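Local structure of probable LRR receptor-like serine/threonine-protein kinase At4g26540 (5HZ0) at residues L211-N216 against L235-N240; L174-G179 against P199-Y204. The protein acts as a receptor for RGF peptide hormones, which maintain the root stem cell niche, and pairs with SERK co-receptors through its extracellular leucine-rich repeats. The protein carries 5 engineered substitutions. All coordinates share one frame; numbering follows the deposited sequence.

Contact 1: L211-N216 against L235-N240; sequences LYLYQN and LLLWQN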
loop_
_atom_site.group_PDB
_atom_site.type_symbol
_atom_site.label_atom_id
_atom_site.label_comp_id
_atom_site.label_asym_id
_atom_site.label_seq_id
_atom_site.Cartn_x
_atom_site.Cartn_y
_atom_site.Cartn_z
ATOM N N LEU A 211 9.774 -7.895 -19.498
ATOM C CA LEU A 211 9.603 -6.510 -19.912
ATOM C C LEU A 211 9.109 -5.651 -18.729
ATOM O O LEU A 211 7.991 -5.836 -18.257
ATOM C CB LEU A 211 8.639 -6.451 -21.097
ATOM C CG LEU A 211 8.358 -5.060 -21.687
ATOM C CD1 LEU A 211 9.647 -4.373 -22.057
ATOM C CD2 LEU A 211 7.443 -5.165 -22.901
ATOM N N TYR A 212 9.966 -4.775 -18.198
ATOM C CA TYR A 212 9.569 -3.915 -17.085
ATOM C C TYR A 212 9.656 -2.475 -17.533
ATOM O O TYR A 212 10.748 -1.903 -17.588
ATOM C CB TYR A 212 10.502 -4.088 -15.874
ATOM C CG TYR A 212 10.815 -5.535 -15.475
ATOM C CD1 TYR A 212 9.883 -6.556 -15.657
ATOM C CD2 TYR A 212 12.038 -5.866 -14.913
ATOM C CE1 TYR A 212 10.169 -7.850 -15.302
ATOM C CE2 TYR A 212 12.336 -7.161 -14.555
ATOM C CZ TYR A 212 11.397 -8.146 -14.748
ATOM O OH TYR A 212 11.698 -9.428 -14.398
ATOM N N LEU A 213 8.498 -1.918 -17.880
ATOM C CA LEU A 213 8.292 -0.504 -18.178
ATOM C C LEU A 213 7.478 0.274 -17.145
ATOM O O LEU A 213 6.933 1.331 -17.460
ATOM C CB LEU A 213 7.755 -0.329 -19.595
ATOM C CG LEU A 213 8.710 -0.989 -20.593
ATOM C CD1 LEU A 213 8.160 -0.967 -22.002
ATOM C CD2 LEU A 213 10.097 -0.315 -20.516
ATOM N N TYR A 214 7.243 -0.298 -15.975
ATOM C CA TYR A 214 6.313 0.341 -15.036
ATOM C C TYR A 214 6.744 1.724 -14.514
ATOM O O TYR A 214 7.920 2.102 -14.586
ATOM C CB TYR A 214 5.948 -0.602 -13.885
ATOM C CG TYR A 214 7.088 -0.986 -12.963
ATOM C CD1 TYR A 214 7.900 -2.082 -13.242
ATOM C CD2 TYR A 214 7.324 -0.279 -11.800
ATOM C CE1 TYR A 214 8.927 -2.443 -12.386
ATOM C CE2 TYR A 214 8.341 -0.635 -10.943
ATOM C CZ TYR A 214 9.139 -1.712 -11.238
ATOM O OH TYR A 214 10.148 -2.042 -10.373
ATOM N N GLN A 215 5.767 2.491 -14.029
ATOM C CA GLN A 215 6.009 3.840 -13.501
ATOM C C GLN A 215 6.685 4.809 -14.477
ATOM O O GLN A 215 7.691 5.435 -14.174
ATOM C CB GLN A 215 6.767 3.770 -12.183
ATOM C CG GLN A 215 5.920 3.209 -11.070
ATOM C CD GLN A 215 6.598 3.294 -9.739
ATOM O OE1 GLN A 215 7.782 2.985 -9.622
ATOM N NE2 GLN A 215 5.859 3.724 -8.721
ATOM N N ASN A 216 6.109 4.918 -15.662
ATOM C CA ASN A 216 6.501 5.921 -16.638
ATOM C C ASN A 216 5.214 6.574 -17.089
ATOM O O ASN A 216 4.193 6.449 -16.415
ATOM C CB ASN A 216 7.227 5.312 -17.830
ATOM C CG ASN A 216 8.566 4.729 -17.455
ATOM O OD1 ASN A 216 9.532 5.461 -17.264
ATOM N ND2 ASN A 216 8.632 3.398 -17.347
ATOM N N LEU A 235 5.676 -9.593 -17.517
ATOM C CA LEU A 235 5.362 -8.338 -18.165
ATOM C C LEU A 235 4.909 -7.341 -17.075
ATOM O O LEU A 235 3.807 -7.459 -16.535
ATOM C CB LEU A 235 4.265 -8.611 -19.198
ATOM C CG LEU A 235 3.923 -7.601 -20.287
ATOM C CD1 LEU A 235 5.133 -7.268 -21.139
ATOM C CD2 LEU A 235 2.787 -8.129 -21.157
ATOM N N LEU A 236 5.753 -6.369 -16.738
ATOM C CA LEU A 236 5.310 -5.335 -15.795
ATOM C C LEU A 236 5.184 -4.019 -16.536
ATOM O O LEU A 236 6.179 -3.324 -16.786
ATOM C CB LEU A 236 6.297 -5.180 -14.626
ATOM C CG LEU A 236 6.504 -6.380 -13.696
ATOM C CD1 LEU A 236 7.654 -6.139 -12.721
ATOM C CD2 LEU A 236 5.231 -6.697 -12.940
ATOM N N LEU A 237 3.955 -3.605 -16.760
ATOM C CA LEU A 237 3.602 -2.381 -17.444
ATOM C C LEU A 237 2.809 -1.421 -16.553
ATOM O O LEU A 237 2.234 -0.489 -17.004
ATOM C CB LEU A 237 2.838 -2.759 -18.722
ATOM C CG LEU A 237 3.430 -3.594 -19.851
ATOM C CD1 LEU A 237 2.576 -3.528 -20.961
ATOM C CD2 LEU A 237 4.757 -3.154 -20.277
ATOM N N TRP A 238 2.781 -1.697 -15.278
ATOM C CA TRP A 238 1.974 -0.945 -14.327
ATOM C C TRP A 238 2.333 0.547 -14.098
ATOM O O TRP A 238 3.480 0.923 -13.992
ATOM C CB TRP A 238 1.767 -1.686 -12.958
ATOM C CG TRP A 238 2.980 -1.903 -12.116
ATOM C CD1 TRP A 238 3.856 -2.894 -12.247
ATOM C CD2 TRP A 238 3.445 -1.121 -11.035
ATOM N NE1 TRP A 238 4.817 -2.805 -11.347
ATOM C CE2 TRP A 238 4.585 -1.735 -10.558
ATOM C CE3 TRP A 238 2.995 0.036 -10.403
ATOM C CZ2 TRP A 238 5.315 -1.231 -9.505
ATOM C CZ3 TRP A 238 3.682 0.506 -9.354
ATOM C CH2 TRP A 238 4.838 -0.113 -8.905
ATOM N N GLN A 239 1.286 1.337 -13.912
ATOM C CA GLN A 239 1.354 2.772 -13.714
ATOM C C GLN A 239 1.923 3.644 -14.847
ATOM O O GLN A 239 2.926 4.214 -14.754
ATOM C CB GLN A 239 2.031 3.047 -12.401
ATOM C CG GLN A 239 1.926 4.395 -11.964
ATOM C CD GLN A 239 2.385 4.605 -10.594
ATOM O OE1 GLN A 239 1.864 4.039 -9.662
ATOM N NE2 GLN A 239 3.329 5.460 -10.446
ATOM N N ASN A 240 1.198 3.614 -15.932
ATOM C CA ASN A 240 1.458 4.274 -17.186
ATOM C C ASN A 240 0.142 4.829 -17.695
ATOM O O ASN A 240 -0.790 4.815 -17.009
ATOM C CB ASN A 240 2.100 3.288 -18.166
ATOM C CG ASN A 240 3.570 3.186 -17.996
ATOM O OD1 ASN A 240 4.234 4.070 -18.276
ATOM N ND2 ASN A 240 4.058 2.098 -17.537
#

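Contact 2: L174-G179 against P199-Y204; sequences LPASIG and PDEIGY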
loop_
_atom_site.group_PDB
_atom_site.type_symbol
_atom_site.label_atom_id
_atom_site.label_comp_id
_atom_site.label_asym_id
_atom_site.label_seq_id
_atom_site.Cartn_x
_atom_site.Cartn_y
_atom_site.Cartn_z
ATOM N N LEU A 174 10.684 4.606 -26.671
ATOM C CA LEU A 174 11.732 3.643 -26.965
ATOM C C LEU A 174 11.807 3.518 -28.465
ATOM O O LEU A 174 10.783 3.381 -29.122
ATOM C CB LEU A 174 11.403 2.282 -26.361
ATOM C CG LEU A 174 11.251 2.208 -24.851
ATOM C CD1 LEU A 174 10.835 0.815 -24.459
ATOM C CD2 LEU A 174 12.558 2.590 -24.193
ATOM N N PRO A 175 13.025 3.560 -29.018
ATOM C CA PRO A 175 13.205 3.561 -30.474
ATOM C C PRO A 175 12.787 2.234 -31.099
ATOM O O PRO A 175 12.905 1.196 -30.457
ATOM C CB PRO A 175 14.713 3.747 -30.635
ATOM C CG PRO A 175 15.297 3.178 -29.378
ATOM C CD PRO A 175 14.307 3.507 -28.293
ATOM N N ALA A 176 12.322 2.274 -32.343
ATOM C CA ALA A 176 11.942 1.079 -33.083
ATOM C C ALA A 176 13.168 0.170 -33.244
ATOM O O ALA A 176 13.055 -1.049 -33.444
ATOM C CB ALA A 176 11.355 1.472 -34.434
ATOM N N SER A 177 14.337 0.790 -33.097
ATOM C CA SER A 177 15.633 0.125 -33.057
ATOM C C SER A 177 15.637 -1.084 -32.135
ATOM O O SER A 177 16.341 -2.052 -32.378
ATOM C CB SER A 177 16.647 1.103 -32.475
ATOM O OG SER A 177 17.381 1.746 -33.482
ATOM N N ILE A 178 14.872 -0.997 -31.053
ATOM C CA ILE A 178 14.845 -2.039 -30.046
ATOM C C ILE A 178 14.515 -3.399 -30.653
ATOM O O ILE A 178 15.022 -4.409 -30.179
ATOM C CB ILE A 178 13.912 -1.676 -28.857
ATOM C CG1 ILE A 178 14.585 -2.057 -27.544
ATOM C CG2 ILE A 178 12.522 -2.305 -28.991
ATOM C CD1 ILE A 178 15.839 -1.271 -27.284
ATOM N N GLY A 179 13.726 -3.421 -31.729
ATOM C CA GLY A 179 13.387 -4.676 -32.386
ATOM C C GLY A 179 14.550 -5.437 -33.045
ATOM O O GLY A 179 14.400 -6.591 -33.486
ATOM N N PRO A 199 6.916 0.608 -28.845
ATOM C CA PRO A 199 6.935 0.381 -30.295
ATOM C C PRO A 199 6.596 -1.069 -30.643
ATOM O O PRO A 199 7.045 -1.994 -29.962
ATOM C CB PRO A 199 8.381 0.697 -30.683
ATOM C CG PRO A 199 9.168 0.468 -29.428
ATOM C CD PRO A 199 8.265 0.742 -28.264
ATOM N N ASP A 200 5.825 -1.257 -31.707
ATOM C CA ASP A 200 5.473 -2.581 -32.194
ATOM C C ASP A 200 6.688 -3.442 -32.509
ATOM O O ASP A 200 6.657 -4.669 -32.322
ATOM C CB ASP A 200 4.557 -2.478 -33.408
ATOM C CG ASP A 200 3.181 -1.989 -33.040
ATOM O OD1 ASP A 200 2.997 -0.761 -32.954
ATOM O OD2 ASP A 200 2.289 -2.832 -32.811
ATOM N N GLU A 201 7.766 -2.797 -32.942
ATOM C CA GLU A 201 9.004 -3.508 -33.259
ATOM C C GLU A 201 9.530 -4.357 -32.107
ATOM O O GLU A 201 10.362 -5.218 -32.326
ATOM C CB GLU A 201 10.096 -2.537 -33.717
ATOM C CG GLU A 201 9.805 -1.857 -35.050
ATOM C CD GLU A 201 8.761 -0.759 -34.948
ATOM O OE1 GLU A 201 8.456 -0.308 -33.817
ATOM O OE2 GLU A 201 8.243 -0.354 -36.011
ATOM N N ILE A 202 9.058 -4.121 -30.884
ATOM C CA ILE A 202 9.502 -4.921 -29.744
ATOM C C ILE A 202 9.099 -6.389 -29.896
ATOM O O ILE A 202 9.665 -7.276 -29.242
ATOM C CB ILE A 202 8.989 -4.378 -28.385
ATOM C CG1 ILE A 202 10.033 -4.647 -27.295
ATOM C CG2 ILE A 202 7.659 -5.017 -28.005
ATOM C CD1 ILE A 202 9.593 -4.326 -25.909
ATOM N N GLY A 203 8.126 -6.637 -30.767
ATOM C CA GLY A 203 7.712 -7.985 -31.082
ATOM C C GLY A 203 8.750 -8.761 -31.883
ATOM O O GLY A 203 8.592 -9.965 -32.087
ATOM N N TYR A 204 9.791 -8.068 -32.346
ATOM C CA TYR A 204 10.887 -8.686 -33.095
ATOM C C TYR A 204 11.971 -9.231 -32.168
ATOM O O TYR A 204 12.911 -9.875 -32.630
ATOM C CB TYR A 204 11.533 -7.685 -34.074
ATOM C CG TYR A 204 10.738 -7.418 -35.339
ATOM C CD1 TYR A 204 10.281 -8.461 -36.128
ATOM C CD2 TYR A 204 10.433 -6.108 -35.737
ATOM C CE1 TYR A 204 9.555 -8.220 -37.273
ATOM C CE2 TYR A 204 9.704 -5.859 -36.888
ATOM C CZ TYR A 204 9.267 -6.919 -37.650
ATOM O OH TYR A 204 8.537 -6.695 -38.795
#

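Contact 1: L211-N216 against L235-N240
Leu211 and Leu235 reach together into the buried interior of the solenoid, with CD2 of Leu211 3.6 Å from CD1 of Leu235. In both, CG is anti to the backbone N, which carries the two isobutyl groups inward in step and sets Leu235 CD1 against Leu211 CB as well. Leu211 O accepts Leu236 N at 2.8 Å, and Leu236 O accepts Leu213 N, the parallel pairing of strands 210-212 and 234-236. Tyr212 stands on the other face with Leu236, its CD1 3.7 Å from Leu236 CD1; its hydroxyl bonds with Ser234. Leu213 O is gripped twice, by Asn240 ND2 at 3.0 Å and by Asn216 ND2 at 2.7 Å, from opposite faces of its plane. Asn240 ND2 also donates to Leu237 O. The Tyr214 ring makes an offset stack with the five-membered ring of Trp238, centroids 4.3 Å apart and planes at 9°; Tyr214 CB covers the centre of that ring while CG lies against NE1. Both side chains place CG between the backbone N and the carbonyl carbon (chi1 65° and 66°), which sets the rings up in parallel. Gln215 N bonds to Trp238 O at 2.8 Å, while its side chain runs obliquely along the six-membered ring of the indole, CG 3.9 Å from Trp238 CZ3, and its OE1 reaches Thr191. Asn216 N makes weak bonds to Asn240 OD1 and Gln239 O. An alanine in place of Trp238 would probably leave one face of Tyr214 without its stacking partner and the bound peptide's backbone without the indole N-H. The Asn240 amide ties the two repeats together, and Asn216 reaches Ile189 O of the preceding one likewise, while Tyr214 OH and Trp238 NE1 each hydrogen-bond the peptide backbone, making the stacked pair part of the recognition surface.

Contact 2: L174-G179 against P199-Y204
Gly179 and Glu201 mark the closest backbone approach, their CA atoms 4.6 Å apart, where two short 3-10 turns meet. In residues 174-179 the turn is closed by Ile178 N to Pro175 O and Gly179 N to Ala176 O; in 199-204 the same i to i+3 pattern starts with Ile202 N to Pro199 O and continues to Tyr204 N. No hydrogen bond joins the two turns. Gly179 lies against the Glu201 carbonyl; a CB here would point at Glu201 O and would probably have no room. Its own carbonyl faces Tyr204 CB and bonds to Lys182 NZ.

The side chains meet around this point. Pro199 lays its ring against the preceding loop, CG 3.3 Å from Leu174 O and CD 4.0 Å from Leu174 CB. Ile178 and Ile202 run alongside each other into the interior, with CG2 of Ile178 3.8 Å from CG1 of Ile202. Ile178 also touches Ile154, and Ile202 touches Ile226, so the pair belongs to a row of isoleucines running from repeat to repeat. Nearer the surface, Glu201 bends at chi2 (75°) and folds its carboxylate over the Ala176 methyl, Glu201 OE1 3.5 Å from Ala176 CB; the CB of Glu201 faces Ala176 O.

The matching proline, isoleucine and glycine in the two turns, Pro175 with Ile178 and Gly179, Pro199 with Ile202 and Gly203, fit the IPxxIG-like signature of plant-type leucine-rich repeats, in which 3-10 turns stack apolar side chains along the solenoid.

Overall arrangement
Both contacts join consecutive coils of the leucine-rich-repeat solenoid that forms the extracellular part of the receptor. Contact 2 comes first along the chain and closes before contact 1 opens; their centres are about 16 Å apart. Contact 1 carries the parallel strands 210-212 and 234-236 on the peptide-binding side, whereas contact 2 pairs loop turns farther from the chain's centre. The interior bridges them: Leu211 CD2 packs on Ile202 CD1 at 3.8 Å, and Leu213 CD1 on Leu174 CD1 at 4.0 Å. Repeats 8 to 11, as predicted, are thus joined through strands, core and turns; contact 1 supplies part of the surface that receives the RGF peptide, while contact 2 packs the turns away from it.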